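Local structure of uncharacterized protein (2QZI) at residues A[4-9]-A[68-73]; A[28-33]-A[39-44]; A[46-51]-A[74-79]. The protein is a probably cytosolic DUF1827-family protein of unknown function, a small alpha+beta protein with an antiparallel sheet, seen with bound sodium ions. One frame throughout, in Å; residues are numbered along the deposited sequence. Where two conformers were deposited one is given.

Interaction 1. Residues A[4-9]-A[68-73]; sequences MKLINT and REFFLK
Leu6 covers one face of the Phe70 ring, with its CB almost centred above the six carbons, 4.0 Å from the ring centroid and only 7° from the ring normal. This is a CH-pi contact, and the leucine runs across the ring in the opposite direction to the phenylalanine, so that its CG sits over the inner half of the ring, 3.9 Å from Phe70 CD2. With CG anti to the backbone N (chi1 180°), Phe70 reaches straight out from helix 61-74 to strand 6-8 and offers that face. Beyond the ring, the CD1 branch of Leu6 meets Phe71, coming 4.0 Å from its CE2 atom. The two phenylalanines also touch each other, CD2 of Phe70 standing over the rim of one face of Phe71. These residues join the first strand, an outermost strand of the six-stranded antiparallel sheet, to the helix that packs on the sheet. Phe71 goes deeper, its ring meeting Phe41 and standing edge-to-face to Tyr32, while Leu6 also rests on Ile67 of the same helix. Lys5 is the exposed side of the contact: its chain bends at three successive torsions and brings NZ within 3.5 Å of Phe70 CD1, approaching the ring obliquely.

Interaction 2. Residues A[28-33]-A[39-44]; sequences LVETYS and VVFTQA. With NA (sodium ion), chain F.
Glu30 and Phe41 stand side by side on one side of the sheet and point the same way, the carboxylate turned 65° from the ring, with Glu30 OE1 at the ring edge 4.0 Å from Phe41 CD2. Tyr32, two residues along the strand, reaches back to the same carboxylate oxygen: its OH donates to Glu30 OE1 over 2.9 Å, on the anti side and 34° out of the carboxylate plane. Lys75 also hydrogen-bonds to that hydroxyl. Leu28 CD2 comes to the next atom of the same flank, 4.3 Å from Phe41 CE2, while CB of Tyr32 packs on CB of Val39. The reverse side carries Val29, Thr31, Val40 and Thr42; there the methyls Thr31 CG2 and Val40 CG2 run alongside each other at 4.0 Å, and helix 14-23 covers Val29 and Thr31. Thr42 OG1 (chi1 72°) binds a sodium ion at 2.6 Å, which His47 O and a water also hold. Six backbone hydrogen bonds pair the strands, the central two, between Glu30 and Phe41, both 2.7 Å long. Consecutive strands paired in this antiparallel register form a beta hairpin, in a sheet with a helix on each side.

Interaction 3. Residues A[46-51]-A[74-79]; sequences KHYELL and RKIDKD. With NA (sodium ion), chain F.
Tyr48 and Ile76 form the close-packed part of this contact, the isoleucine laid across one face of the tyrosine ring. Ile76 CG1 is 4.0 Å from the ring centroid and 16° off the normal, a CH-pi contact displaced toward the CD1 rim, while CG2 meets the opposite rim at Tyr48 CE2, 3.9 Å away. Placing CG anti to its carbonyl carbon (chi1 -66°) carries the ring from strand 47-53 to the loop that follows helix 61-74. Phe99, on the neighbouring strand 94-100, packs against both residues. Toward the exposed Asp77 the contact becomes polar and sparser. The backbone N of Asp77 donates to Tyr48 OH across 3.0 Å in a nearly straight bond of 164°, and Asp77 CB lies alongside the hydroxyl. A water in the plane of the ring, 2.5 Å from Tyr48 OH, gives a weak bond to Lys75 O. On the strand itself, away from the loop, His47 ND1 donates to the anti lone pair of Glu49 OE2, and His47 O helps bind a sodium ion, together with Thr42. One ring thus gives the loop an apolar face to pack on and an acceptor for a backbone N-H, which fixes irregular chain just past the helix.

Interaction 2 is the buried centre of the three, a backbone-paired hairpin, whereas interactions 1 and 3 are partly buried side-chain contacts that attach helix 61-74 and the loop after it to the sheet. Strand 6-8 pairs with strand 28-34, and strand 37-44 with strand 47-53, so all three contacts share one sheet. Interaction 1 relies on aromatic and aliphatic packing beside an exposed lysine; interaction 3 adds a hydroxyl bond to irregular backbone. Phe71 connects them physically, its ring reaching Leu50 as well as the aromatic residues of the hairpin, and Lys75 bonds Tyr32. The sodium bound by Thr42 and His47 bridges interactions 2 and 3.

Interaction 1. Residues A[4-9]-A[68-73]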
# COMPACT_ATOMS: atom_id res chain seq x y z
N MSE A 4 -5.20 16.05 -4.65
CA MSE A 4 -4.61 15.25 -3.58
C MSE A 4 -3.30 14.54 -3.98
O MSE A 4 -3.27 13.70 -4.92
CB MSE A 4 -5.64 14.24 -3.04
CG MSE A 4 -5.09 13.28 -2.05
SE MSE A 4 -3.94 11.98 -2.92
CE MSE A 4 -5.33 10.65 -3.56
N LYS A 5 -2.25 14.86 -3.24
CA LYS A 5 -0.97 14.21 -3.45
C LYS A 5 -0.67 13.20 -2.31
O LYS A 5 -1.09 13.37 -1.17
CB LYS A 5 0.15 15.28 -3.63
CG LYS A 5 1.16 14.98 -4.79
CD LYS A 5 1.53 13.38 -4.96
CE LYS A 5 0.93 12.75 -6.25
NZ LYS A 5 0.22 11.44 -6.04
N LEU A 6 0.06 12.15 -2.65
CA LEU A 6 0.61 11.15 -1.72
C LEU A 6 1.85 11.76 -1.06
O LEU A 6 2.75 12.24 -1.76
CB LEU A 6 1.04 9.94 -2.50
CG LEU A 6 -0.00 8.82 -2.84
CD1 LEU A 6 -0.32 8.02 -1.62
CD2 LEU A 6 -1.27 9.42 -3.42
N ILE A 7 1.83 11.83 0.27
CA ILE A 7 2.91 12.38 1.11
C ILE A 7 3.50 11.14 1.86
O ILE A 7 2.76 10.37 2.51
CB ILE A 7 2.38 13.50 2.04
CG1 ILE A 7 1.52 14.53 1.28
CG2 ILE A 7 3.52 14.25 2.82
CD1 ILE A 7 2.22 15.91 0.97
N ASN A 8 4.80 10.88 1.68
CA ASN A 8 5.53 9.90 2.48
C ASN A 8 5.57 10.32 3.96
O ASN A 8 6.18 11.29 4.27
CB ASN A 8 7.00 9.69 1.99
CG ASN A 8 7.59 8.35 2.51
OD1 ASN A 8 7.52 8.07 3.70
ND2 ASN A 8 8.06 7.49 1.61
N THR A 9 4.95 9.56 4.86
CA THR A 9 4.90 9.95 6.29
C THR A 9 5.70 8.89 7.15
O THR A 9 5.59 8.89 8.39
CB THR A 9 3.42 9.98 6.79
OG1 THR A 9 2.84 8.71 6.45
CG2 THR A 9 2.62 11.08 6.14
N ARG A 68 -3.27 3.51 -6.42
CA ARG A 68 -2.75 2.29 -7.02
C ARG A 68 -1.80 2.66 -8.15
O ARG A 68 -0.73 2.04 -8.25
CB ARG A 68 -3.87 1.37 -7.53
CG ARG A 68 -3.32 0.03 -8.04
CD ARG A 68 -4.31 -0.72 -8.98
NE ARG A 68 -5.04 -1.78 -8.30
CZ ARG A 68 -6.37 -1.83 -8.13
NH1 ARG A 68 -6.90 -2.87 -7.50
NH2 ARG A 68 -7.17 -0.83 -8.57
N GLU A 69 -2.18 3.64 -8.98
CA GLU A 69 -1.36 3.95 -10.13
C GLU A 69 -0.07 4.69 -9.72
O GLU A 69 0.95 4.59 -10.42
CB GLU A 69 -2.15 4.70 -11.21
CG GLU A 69 -3.16 3.81 -12.03
CD GLU A 69 -2.51 2.56 -12.73
OE1 GLU A 69 -3.08 1.42 -12.61
OE2 GLU A 69 -1.44 2.72 -13.39
N PHE A 70 -0.11 5.43 -8.59
CA PHE A 70 1.08 6.04 -8.00
C PHE A 70 2.11 4.98 -7.59
O PHE A 70 3.28 5.10 -7.91
CB PHE A 70 0.71 6.88 -6.77
CG PHE A 70 1.93 7.55 -6.09
CD1 PHE A 70 2.40 8.79 -6.52
CD2 PHE A 70 2.58 6.92 -5.03
CE1 PHE A 70 3.53 9.40 -5.88
CE2 PHE A 70 3.71 7.47 -4.41
CZ PHE A 70 4.18 8.74 -4.83
N PHE A 71 1.68 3.93 -6.91
CA PHE A 71 2.61 2.86 -6.47
C PHE A 71 3.16 2.08 -7.64
O PHE A 71 4.36 1.81 -7.71
CB PHE A 71 2.04 2.01 -5.33
CG PHE A 71 2.08 2.74 -4.02
CD1 PHE A 71 3.21 2.70 -3.20
CD2 PHE A 71 1.02 3.56 -3.66
CE1 PHE A 71 3.27 3.51 -2.01
CE2 PHE A 71 1.08 4.37 -2.49
CZ PHE A 71 2.20 4.33 -1.66
N LEU A 72 2.30 1.82 -8.61
CA LEU A 72 2.68 1.04 -9.79
C LEU A 72 3.68 1.82 -10.61
O LEU A 72 4.56 1.26 -11.23
CB LEU A 72 1.44 0.70 -10.63
CG LEU A 72 0.67 -0.51 -10.10
CD1 LEU A 72 -0.64 -0.69 -10.86
CD2 LEU A 72 1.55 -1.85 -10.16
N LYS A 73 3.55 3.11 -10.63
CA LYS A 73 4.42 3.92 -11.44
C LYS A 73 5.73 4.16 -10.73
O LYS A 73 6.78 4.24 -11.37
CB LYS A 73 3.73 5.25 -11.79
CG LYS A 73 4.48 6.12 -12.76
CD LYS A 73 3.80 7.47 -12.88
CE LYS A 73 4.53 8.40 -13.87
NZ LYS A 73 4.80 7.73 -15.17

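Interaction 2. Residues A[28-33]-A[39-44]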
# COMPACT_ATOMS: atom_id res chain seq x y z
N LEU A 28 10.38 -4.27 3.47
CA LEU A 28 10.19 -2.82 3.31
C LEU A 28 8.79 -2.43 3.79
O LEU A 28 7.80 -3.11 3.44
CB LEU A 28 10.40 -2.42 1.85
CG LEU A 28 10.00 -1.03 1.35
CD1 LEU A 28 10.86 0.08 2.00
CD2 LEU A 28 10.17 -1.04 -0.18
N VAL A 29 8.72 -1.38 4.58
CA VAL A 29 7.47 -0.86 5.10
C VAL A 29 7.50 0.66 5.03
O VAL A 29 8.39 1.32 5.59
CB VAL A 29 7.20 -1.24 6.57
CG1 VAL A 29 5.79 -0.70 7.02
CG2 VAL A 29 7.31 -2.77 6.86
N GLU A 30 6.52 1.21 4.34
CA GLU A 30 6.41 2.66 4.26
C GLU A 30 4.98 3.09 4.48
O GLU A 30 4.06 2.32 4.20
CB GLU A 30 6.85 3.10 2.88
CG GLU A 30 8.18 2.53 2.54
CD GLU A 30 8.84 3.26 1.42
OE1 GLU A 30 8.15 3.70 0.47
OE2 GLU A 30 10.08 3.35 1.46
N THR A 31 4.80 4.28 5.04
CA THR A 31 3.45 4.82 5.21
C THR A 31 3.26 6.13 4.45
O THR A 31 4.19 6.86 4.26
CB THR A 31 3.09 5.07 6.68
OG1 THR A 31 4.07 5.89 7.22
CG2 THR A 31 3.04 3.78 7.51
N TYR A 32 2.04 6.38 3.96
CA TYR A 32 1.72 7.62 3.22
C TYR A 32 0.31 8.09 3.59
O TYR A 32 -0.59 7.28 3.85
CB TYR A 32 1.68 7.37 1.71
CG TYR A 32 3.00 6.99 1.10
CD1 TYR A 32 3.69 7.88 0.29
CD2 TYR A 32 3.57 5.69 1.32
CE1 TYR A 32 4.89 7.53 -0.27
CE2 TYR A 32 4.81 5.36 0.78
CZ TYR A 32 5.43 6.27 -0.04
OH TYR A 32 6.65 5.97 -0.60
N SER A 33 0.15 9.41 3.58
CA SER A 33 -1.12 10.10 3.53
C SER A 33 -1.56 10.38 2.09
O SER A 33 -0.74 10.61 1.20
CB SER A 33 -0.95 11.48 4.19
OG SER A 33 -1.22 11.31 5.57
N VAL A 39 -2.22 5.13 3.96
CA VAL A 39 -1.72 4.08 3.11
C VAL A 39 -0.51 3.52 3.84
O VAL A 39 0.27 4.26 4.46
CB VAL A 39 -1.35 4.61 1.67
CG1 VAL A 39 -0.93 3.50 0.75
CG2 VAL A 39 -2.56 5.33 1.04
N VAL A 40 -0.49 2.20 3.84
CA VAL A 40 0.67 1.38 4.27
C VAL A 40 1.13 0.59 3.07
O VAL A 40 0.34 -0.02 2.43
CB VAL A 40 0.36 0.46 5.49
CG1 VAL A 40 1.65 -0.27 5.91
CG2 VAL A 40 -0.08 1.36 6.69
N PHE A 41 2.41 0.70 2.74
CA PHE A 41 2.99 -0.02 1.59
C PHE A 41 4.12 -0.92 2.08
O PHE A 41 5.03 -0.43 2.74
CB PHE A 41 3.59 1.03 0.66
CG PHE A 41 4.34 0.47 -0.53
CD1 PHE A 41 3.72 -0.42 -1.42
CD2 PHE A 41 5.67 0.82 -0.76
CE1 PHE A 41 4.42 -0.92 -2.51
CE2 PHE A 41 6.41 0.28 -1.85
CZ PHE A 41 5.77 -0.59 -2.72
N THR A 42 4.13 -2.18 1.63
CA THR A 42 5.17 -3.15 1.99
C THR A 42 5.62 -4.01 0.80
O THR A 42 4.87 -4.18 -0.13
CB THR A 42 4.68 -4.18 3.07
OG1 THR A 42 3.75 -5.11 2.51
CG2 THR A 42 4.03 -3.52 4.33
N GLN A 43 6.87 -4.51 0.87
CA GLN A 43 7.42 -5.51 -0.02
C GLN A 43 7.97 -6.62 0.86
O GLN A 43 8.57 -6.33 1.86
CB GLN A 43 8.53 -5.03 -0.96
CG GLN A 43 8.78 -6.19 -2.08
CD GLN A 43 9.87 -5.84 -3.03
OE1 GLN A 43 10.48 -4.78 -2.88
NE2 GLN A 43 10.15 -6.72 -4.02
N ALA A 44 7.77 -7.88 0.43
CA ALA A 44 8.19 -9.11 1.08
C ALA A 44 8.53 -10.09 -0.06
O ALA A 44 8.11 -9.86 -1.18
CB ALA A 44 6.99 -9.73 1.91
NA NA F . 4.47 -7.24 1.27
O HOH W 1 4.32 -8.63 3.79

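Interaction 3. Residues A[46-51]-A[74-79]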
# COMPACT_ATOMS: atom_id res chain seq x y z
N LYS A 46 7.76 -12.53 -2.64
CA LYS A 46 6.57 -13.12 -3.29
C LYS A 46 5.42 -12.11 -3.34
O LYS A 46 4.44 -12.36 -4.03
CB LYS A 46 6.14 -14.45 -2.64
CG LYS A 46 7.18 -15.51 -2.73
CD LYS A 46 7.48 -16.01 -4.19
CE LYS A 46 8.77 -16.87 -4.20
NZ LYS A 46 9.15 -17.48 -5.56
N HIS A 47 5.51 -10.96 -2.66
CA HIS A 47 4.39 -10.05 -2.76
C HIS A 47 4.67 -8.64 -2.26
O HIS A 47 5.32 -8.47 -1.24
CB HIS A 47 3.12 -10.60 -2.06
CG HIS A 47 3.29 -10.86 -0.58
ND1 HIS A 47 2.43 -10.35 0.37
CD2 HIS A 47 4.20 -11.60 0.10
CE1 HIS A 47 2.82 -10.74 1.58
NE2 HIS A 47 3.91 -11.48 1.44
N TYR A 48 4.12 -7.65 -2.94
CA TYR A 48 3.98 -6.30 -2.38
C TYR A 48 2.55 -6.18 -1.83
O TYR A 48 1.66 -6.90 -2.27
CB TYR A 48 4.07 -5.23 -3.45
CG TYR A 48 5.38 -5.05 -4.16
CD1 TYR A 48 6.23 -4.02 -3.78
CD2 TYR A 48 5.70 -5.79 -5.31
CE1 TYR A 48 7.39 -3.74 -4.46
CE2 TYR A 48 6.89 -5.52 -6.02
CZ TYR A 48 7.72 -4.49 -5.56
OH TYR A 48 8.87 -4.15 -6.18
N GLU A 49 2.31 -5.26 -0.89
CA GLU A 49 0.97 -5.08 -0.32
C GLU A 49 0.65 -3.60 -0.25
O GLU A 49 1.56 -2.82 -0.03
CB GLU A 49 0.84 -5.74 1.07
CG GLU A 49 0.98 -7.29 1.08
CD GLU A 49 -0.10 -8.06 0.37
OE1 GLU A 49 -1.26 -7.57 0.30
OE2 GLU A 49 0.23 -9.18 -0.11
N LEU A 50 -0.59 -3.19 -0.52
CA LEU A 50 -1.00 -1.80 -0.14
C LEU A 50 -2.23 -1.96 0.73
O LEU A 50 -3.08 -2.84 0.42
CB LEU A 50 -1.43 -0.97 -1.35
CG LEU A 50 -0.36 -0.17 -2.04
CD1 LEU A 50 -1.06 0.33 -3.30
CD2 LEU A 50 0.09 1.02 -1.13
N LEU A 51 -2.22 -1.29 1.87
CA LEU A 51 -3.39 -1.17 2.79
C LEU A 51 -3.87 0.28 2.84
O LEU A 51 -3.13 1.18 3.24
CB LEU A 51 -3.02 -1.61 4.23
CG LEU A 51 -2.63 -3.08 4.15
CD1 LEU A 51 -1.08 -3.31 4.18
CD2 LEU A 51 -3.38 -3.86 5.21
N ARG A 74 5.69 4.31 -9.41
CA ARG A 74 6.82 4.87 -8.67
C ARG A 74 7.58 3.86 -7.76
O ARG A 74 8.79 4.02 -7.52
CB ARG A 74 6.39 6.10 -7.87
CG ARG A 74 5.78 7.20 -8.70
CD ARG A 74 6.88 8.14 -9.15
NE ARG A 74 6.67 8.74 -10.46
CZ ARG A 74 6.74 10.06 -10.71
NH1 ARG A 74 7.03 10.92 -9.72
NH2 ARG A 74 6.54 10.51 -11.94
N LYS A 75 6.89 2.82 -7.29
CA LYS A 75 7.37 2.10 -6.12
C LYS A 75 7.52 0.64 -6.37
O LYS A 75 8.31 -0.00 -5.71
CB LYS A 75 6.43 2.34 -4.93
CG LYS A 75 6.33 3.85 -4.55
CD LYS A 75 7.47 4.35 -3.75
CE LYS A 75 7.37 5.89 -3.71
NZ LYS A 75 8.26 6.53 -2.71
N ILE A 76 6.78 0.11 -7.35
CA ILE A 76 6.68 -1.29 -7.56
C ILE A 76 7.45 -1.70 -8.83
O ILE A 76 7.37 -1.05 -9.85
CB ILE A 76 5.19 -1.65 -7.64
CG1 ILE A 76 4.54 -1.61 -6.24
CG2 ILE A 76 5.02 -2.98 -8.27
CD1 ILE A 76 3.01 -1.82 -6.21
N ASP A 77 8.25 -2.77 -8.78
CA ASP A 77 9.04 -3.09 -9.96
C ASP A 77 8.11 -4.03 -10.76
O ASP A 77 7.85 -5.16 -10.33
CB ASP A 77 10.34 -3.77 -9.49
CG ASP A 77 11.18 -4.37 -10.63
OD1 ASP A 77 10.76 -4.38 -11.81
OD2 ASP A 77 12.29 -4.84 -10.34
N LYS A 78 7.54 -3.55 -11.87
CA LYS A 78 6.46 -4.30 -12.53
C LYS A 78 7.02 -5.51 -13.28
O LYS A 78 6.33 -6.51 -13.53
CB LYS A 78 5.59 -3.39 -13.45
CG LYS A 78 4.75 -2.31 -12.67
CD LYS A 78 3.86 -1.43 -13.59
CE LYS A 78 4.65 -0.50 -14.58
NZ LYS A 78 5.59 0.51 -13.92
N ASP A 79 8.30 -5.44 -13.58
CA ASP A 79 8.95 -6.50 -14.23
C ASP A 79 8.85 -7.87 -13.44
O ASP A 79 8.79 -8.92 -14.06
CB ASP A 79 10.37 -6.07 -14.38
CG ASP A 79 11.00 -6.57 -15.63
OD1 ASP A 79 10.30 -7.13 -16.55
OD2 ASP A 79 12.24 -6.41 -15.69
NA NA F . 4.47 -7.24 1.27
O HOH W 2 10.66 -2.47 -5.60
O HOH W 1 4.32 -8.63 3.79